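Local structure of oligopeptide-binding protein oppA (Lactococcus lactis, 3DRF) at residues A[330-334]-A[532-536]; A[306-310]-A[321-327]. The protein captures oligopeptides in a voluminous cavity, closing like a Venus fly-trap, as the binding component of the OppABCDF ABC transporter that takes them up. All coordinates share one frame; numbering follows the deposited sequence.

Contact 1 (A[330-334]-A[532-536])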
loop_
_atom_site.group_PDB
_atom_site.type_symbol
_atom_site.label_atom_id
_atom_site.label_comp_id
_atom_site.label_asym_id
_atom_site.label_seq_id
_atom_site.Cartn_x
_atom_site.Cartn_y
_atom_site.Cartn_z
ATOM N N GLN A 330 -6.877 21.690 -15.588
ATOM C CA GLN A 330 -7.933 20.819 -15.081
ATOM C C GLN A 330 -8.756 20.113 -16.177
ATOM O O GLN A 330 -9.038 18.994 -16.077
ATOM C CB GLN A 330 -8.855 21.602 -14.139
ATOM C CG GLN A 330 -9.844 20.768 -13.389
ATOM C CD GLN A 330 -10.465 21.585 -12.263
ATOM O OE1 GLN A 330 -10.434 22.802 -12.302
ATOM N NE2 GLN A 330 -11.092 20.970 -11.394
ATOM N N ASN A 331 -9.115 20.820 -17.232
ATOM C CA ASN A 331 -9.866 20.196 -18.351
ATOM C C ASN A 331 -9.116 19.047 -19.001
ATOM O O ASN A 331 -9.700 18.127 -19.421
ATOM C CB ASN A 331 -10.217 21.260 -19.413
ATOM C CG ASN A 331 -11.434 22.093 -19.020
ATOM O OD1 ASN A 331 -11.638 22.341 -17.897
ATOM N ND2 ASN A 331 -12.224 22.501 -19.988
ATOM N N VAL A 332 -7.794 19.211 -19.137
ATOM C CA VAL A 332 -6.948 18.126 -19.682
ATOM C C VAL A 332 -6.962 16.848 -18.804
ATOM O O VAL A 332 -7.125 15.799 -19.258
ATOM C CB VAL A 332 -5.509 18.641 -19.917
ATOM C CG1 VAL A 332 -4.594 17.516 -20.456
ATOM C CG2 VAL A 332 -5.549 19.791 -20.980
ATOM N N ARG A 333 -6.769 17.067 -17.518
ATOM C CA ARG A 333 -6.800 15.943 -16.527
ATOM C C ARG A 333 -8.124 15.183 -16.586
ATOM O O ARG A 333 -8.159 14.023 -16.622
ATOM C CB ARG A 333 -6.575 16.467 -15.064
ATOM C CG ARG A 333 -5.140 17.084 -14.919
ATOM C CD ARG A 333 -4.731 17.329 -13.437
ATOM N NE ARG A 333 -5.733 18.125 -12.682
ATOM C CZ ARG A 333 -5.701 19.447 -12.552
ATOM N NH1 ARG A 333 -4.779 20.170 -13.161
ATOM N NH2 ARG A 333 -6.620 20.086 -11.836
ATOM N N GLN A 334 -9.217 15.940 -16.615
ATOM C CA GLN A 334 -10.548 15.346 -16.668
ATOM C C GLN A 334 -10.783 14.609 -18.001
ATOM O O GLN A 334 -11.253 13.505 -18.015
ATOM C CB GLN A 334 -11.621 16.444 -16.490
ATOM C CG GLN A 334 -11.673 17.053 -15.030
ATOM C CD GLN A 334 -12.683 18.159 -14.922
ATOM O OE1 GLN A 334 -13.206 18.581 -15.899
ATOM N NE2 GLN A 334 -12.985 18.569 -13.718
ATOM N N LYS A 532 -13.243 15.794 -9.077
ATOM C CA LYS A 532 -13.327 17.085 -9.808
ATOM C C LYS A 532 -11.937 17.696 -10.055
ATOM O O LYS A 532 -11.668 18.100 -11.124
ATOM C CB LYS A 532 -14.226 18.072 -9.061
ATOM C CG LYS A 532 -14.393 19.382 -9.882
ATOM C CD LYS A 532 -15.415 20.308 -9.213
ATOM C CE LYS A 532 -15.697 21.574 -10.148
ATOM N NZ LYS A 532 -16.350 22.760 -9.404
ATOM N N LYS A 533 -11.076 17.680 -9.038
ATOM C CA LYS A 533 -9.719 18.190 -9.197
ATOM C C LYS A 533 -8.948 17.309 -10.202
ATOM O O LYS A 533 -8.149 17.792 -10.938
ATOM C CB LYS A 533 -8.976 18.169 -7.846
ATOM C CG LYS A 533 -9.477 19.175 -6.763
ATOM C CD LYS A 533 -8.968 20.570 -6.900
ATOM C CE LYS A 533 -9.468 21.488 -5.754
ATOM N NZ LYS A 533 -8.694 22.864 -5.821
ATOM N N ALA A 534 -9.180 16.015 -10.121
ATOM C CA ALA A 534 -8.651 15.064 -11.088
ATOM C C ALA A 534 -7.112 15.086 -11.121
ATOM O O ALA A 534 -6.504 14.898 -12.125
ATOM C CB ALA A 534 -9.254 15.355 -12.503
ATOM N N TYR A 535 -6.526 15.247 -9.941
ATOM C CA TYR A 535 -5.088 15.034 -9.807
ATOM C C TYR A 535 -4.736 13.551 -9.927
ATOM O O TYR A 535 -3.669 13.247 -10.340
ATOM C CB TYR A 535 -4.614 15.561 -8.450
ATOM C CG TYR A 535 -4.840 17.068 -8.205
ATOM C CD1 TYR A 535 -4.640 18.026 -9.192
ATOM C CD2 TYR A 535 -5.245 17.532 -6.953
ATOM C CE1 TYR A 535 -4.816 19.385 -8.922
ATOM C CE2 TYR A 535 -5.422 18.885 -6.697
ATOM C CZ TYR A 535 -5.186 19.779 -7.668
ATOM O OH TYR A 535 -5.311 21.149 -7.470
ATOM N N VAL A 536 -5.701 12.701 -9.561
ATOM C CA VAL A 536 -5.622 11.257 -9.815
ATOM C C VAL A 536 -7.023 10.842 -10.291
ATOM O O VAL A 536 -7.985 11.508 -10.010
ATOM C CB VAL A 536 -5.209 10.475 -8.536
ATOM C CG1 VAL A 536 -3.795 10.910 -8.058
ATOM C CG2 VAL A 536 -6.262 10.656 -7.413
#
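Q330, in the first turn of helix 330-339, sends its extended side chain to the C-terminal end of helix 516-533, where NE2 donates to K532 O at 2.9 Å. The acceptor lies in the plane of the Q330 amide, but the donor sits above the carbonyl plane of K532. One turn on, R333 is directed toward 532-536 from its CB; a bend at chi3 (-53°) turns its guanidinium so that NE and NH2 grip K533 O side-on, at 3.0 and 2.9 Å, with the oxygen in the guanidinium plane. Y535 CE1 lies over one face of that group, 3.5 Å from NH2, the two planes being 39° apart, while Q330 CA lies over the rim of the opposite face. Q334 NE2 also donates to K532 O, at 2.9 Å, but along an in-plane lone pair, and its CG rests 3.9 Å from A534 CB. The carbonyl of K532 thus takes one N-H from each of two glutamines, and that of K533 two from a single arginine, just where A534 leaves helical geometry with positive phi. D498 forms a salt bridge with K533 NZ and a hydrogen bond with Y535 OH. Helix 381-390 packs on V332 and Q334, while beyond Y535 the chain enters strand 536-549, V536 meeting L304 and Y306 of strand 292-307.

Contact 2 (A[306-310]-A[321-327])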
loop_
_atom_site.group_PDB
_atom_site.type_symbol
_atom_site.label_atom_id
_atom_site.label_comp_id
_atom_site.label_asym_id
_atom_site.label_seq_id
_atom_site.Cartn_x
_atom_site.Cartn_y
_atom_site.Cartn_z
ATOM N N TYR A 306 -2.273 8.295 -12.005
ATOM C CA TYR A 306 -1.614 9.487 -11.469
ATOM C C TYR A 306 -1.146 10.417 -12.569
ATOM O O TYR A 306 -0.656 9.962 -13.584
ATOM C CB TYR A 306 -0.323 9.078 -10.721
ATOM C CG TYR A 306 -0.557 8.473 -9.338
ATOM C CD1 TYR A 306 -0.550 9.276 -8.169
ATOM C CD2 TYR A 306 -0.793 7.130 -9.175
ATOM C CE1 TYR A 306 -0.740 8.749 -6.898
ATOM C CE2 TYR A 306 -0.976 6.591 -7.896
ATOM C CZ TYR A 306 -0.947 7.404 -6.788
ATOM O OH TYR A 306 -1.170 6.824 -5.555
ATOM N N TYR A 307 -1.223 11.712 -12.285
ATOM C CA TYR A 307 -0.603 12.764 -13.123
ATOM C C TYR A 307 0.577 13.388 -12.353
ATOM O O TYR A 307 0.449 13.703 -11.193
ATOM C CB TYR A 307 -1.644 13.819 -13.444
ATOM C CG TYR A 307 -2.839 13.312 -14.258
ATOM C CD1 TYR A 307 -2.674 12.555 -15.429
ATOM C CD2 TYR A 307 -4.132 13.590 -13.824
ATOM C CE1 TYR A 307 -3.767 12.128 -16.166
ATOM C CE2 TYR A 307 -5.250 13.183 -14.558
ATOM C CZ TYR A 307 -5.034 12.451 -15.723
ATOM O OH TYR A 307 -6.100 12.060 -16.476
ATOM N N ASN A 308 1.660 13.655 -13.064
ATOM C CA ASN A 308 2.854 14.217 -12.439
ATOM C C ASN A 308 2.743 15.740 -12.477
ATOM O O ASN A 308 2.834 16.354 -13.514
ATOM C CB ASN A 308 4.095 13.720 -13.199
ATOM C CG ASN A 308 5.388 14.042 -12.470
ATOM O OD1 ASN A 308 5.403 14.439 -11.359
ATOM N ND2 ASN A 308 6.488 13.835 -13.154
ATOM N N LEU A 309 2.568 16.334 -11.295
ATOM C CA LEU A 309 2.249 17.761 -11.171
ATOM C C LEU A 309 3.224 18.560 -10.320
ATOM O O LEU A 309 3.015 19.684 -10.088
ATOM C CB LEU A 309 0.842 17.902 -10.555
ATOM C CG LEU A 309 -0.271 17.233 -11.389
ATOM C CD1 LEU A 309 -1.597 17.328 -10.572
ATOM C CD2 LEU A 309 -0.492 17.849 -12.788
ATOM N N GLY A 310 4.274 17.931 -9.843
ATOM C CA GLY A 310 5.217 18.645 -8.997
ATOM C C GLY A 310 6.442 17.830 -8.616
ATOM O O GLY A 310 6.850 16.964 -9.302
ATOM N N GLN A 321 3.603 21.591 -5.824
ATOM C CA GLN A 321 2.859 21.373 -7.077
ATOM C C GLN A 321 3.258 22.436 -8.139
ATOM O O GLN A 321 2.489 23.259 -8.479
ATOM C CB GLN A 321 1.338 21.429 -6.747
ATOM C CG GLN A 321 0.450 20.946 -7.937
ATOM C CD GLN A 321 -1.021 20.911 -7.542
ATOM O OE1 GLN A 321 -1.377 20.716 -6.441
ATOM N NE2 GLN A 321 -1.860 21.150 -8.524
ATOM N N ASP A 322 4.485 22.354 -8.610
ATOM C CA ASP A 322 5.103 23.409 -9.452
ATOM C C ASP A 322 5.577 22.902 -10.820
ATOM O O ASP A 322 6.318 23.579 -11.482
ATOM C CB ASP A 322 6.252 24.101 -8.679
ATOM C CG ASP A 322 7.428 23.204 -8.386
ATOM O OD1 ASP A 322 7.400 22.032 -8.592
ATOM O OD2 ASP A 322 8.386 23.747 -7.849
ATOM N N ARG A 323 5.170 21.724 -11.227
ATOM C CA ARG A 323 5.638 21.209 -12.516
ATOM C C ARG A 323 4.913 21.886 -13.665
ATOM O O ARG A 323 3.744 21.980 -13.681
ATOM C CB ARG A 323 5.428 19.687 -12.574
ATOM C CG ARG A 323 6.043 19.000 -13.838
ATOM C CD ARG A 323 6.125 17.486 -13.718
ATOM N NE ARG A 323 6.672 16.898 -14.931
ATOM C CZ ARG A 323 5.962 16.394 -15.920
ATOM N NH1 ARG A 323 4.640 16.367 -15.861
ATOM N NH2 ARG A 323 6.591 15.943 -17.007
ATOM N N LYS A 324 5.692 22.280 -14.676
ATOM C CA LYS A 324 5.127 22.904 -15.877
ATOM C C LYS A 324 4.724 21.804 -16.842
ATOM O O LYS A 324 5.522 21.052 -17.239
ATOM C CB LYS A 324 6.129 23.872 -16.520
ATOM C CG LYS A 324 6.332 25.050 -15.647
ATOM C CD LYS A 324 7.204 26.129 -16.251
ATOM C CE LYS A 324 7.562 27.111 -15.156
ATOM N NZ LYS A 324 8.441 26.415 -14.247
ATOM N N THR A 325 3.438 21.711 -17.142
ATOM C CA THR A 325 2.920 20.625 -17.974
ATOM C C THR A 325 1.474 20.954 -18.450
ATOM O O THR A 325 0.773 21.579 -17.744
ATOM C CB THR A 325 2.912 19.267 -17.172
ATOM O OG1 THR A 325 2.200 18.269 -17.889
ATOM C CG2 THR A 325 2.287 19.364 -15.746
ATOM N N PRO A 326 1.055 20.445 -19.612
ATOM C CA PRO A 326 -0.355 20.579 -19.993
ATOM C C PRO A 326 -1.329 20.041 -18.920
ATOM O O PRO A 326 -2.444 20.451 -18.830
ATOM C CB PRO A 326 -0.431 19.763 -21.296
ATOM C CG PRO A 326 0.967 19.950 -21.914
ATOM C CD PRO A 326 1.832 19.780 -20.682
ATOM N N LEU A 327 -0.834 19.091 -18.120
ATOM C CA LEU A 327 -1.635 18.526 -17.023
ATOM C C LEU A 327 -1.956 19.486 -15.897
ATOM O O LEU A 327 -2.720 19.161 -15.070
ATOM C CB LEU A 327 -0.982 17.250 -16.469
ATOM C CG LEU A 327 -1.035 16.084 -17.496
ATOM C CD1 LEU A 327 -0.032 14.958 -17.052
ATOM C CD2 LEU A 327 -2.407 15.541 -17.720
HETATM O O HOH W 1 1.640 21.647 -11.812
#
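The chain leaving strand 292-307 meets the loop that leads to helix 330-339, and R323 carries most of the polar contact. Its side chain, extended from CG to NE, crosses N308 at about a right angle, yet the amide and guanidinium planes are only 5° apart and stack, N308 ND2 lying 3.5 Å from R323 NE while ND2 itself donates to the backbone oxygens of W466 and A463. NH1 donates to N308 O at 3.0 Å, tilted from both the carbonyl and guanidinium planes. The backbone N of R323 donates to L309 O (3.2 Å), and a water bridges that oxygen to R323 O. These bonds close the base of an excursion holding the short strands 311-313 and 318-320, where G310 CA and Q321 CA approach to 4.1 Å. R323 NE is hydrogen-bonded to N464 OD1 and NH2 forms a salt bridge with D467, so an alanine in place of R323 would probably leave N308 O, N464 OD1 and the D467 carboxylate without their arginine partner and one face of the N308 amide without its stacking partner. Farther along, T325 OG1 accepts from L327 N in an ST turn. L327 lays CD2 over a face of the Y307 ring, a CH-pi contact 4.1 Å from the centroid, and sets CB 3.8 Å from L309 CD2.

Following the chain from the N terminus, strand 292-307 runs into 306-310, and contact 2 closes a short loop when 321-327 returns after ten intervening residues. Helix 330-339 starts almost at once, and contact 1 opens on its first turn; its loop closes only after 197 intervening residues, at the end of helix 516-533. The two loops therefore follow in series, neither enclosing the other, although the centres of the two contacts lie about 11 Å apart. R333 spans both through a probable hydrogen bond from NH1 to L327 O, and Y535 CD1 packs 3.4 Å from L309 CD1. Together the two contacts tie helices 330-339 and 516-533 to the end of strand 292-307, beside its antiparallel neighbour 536-549.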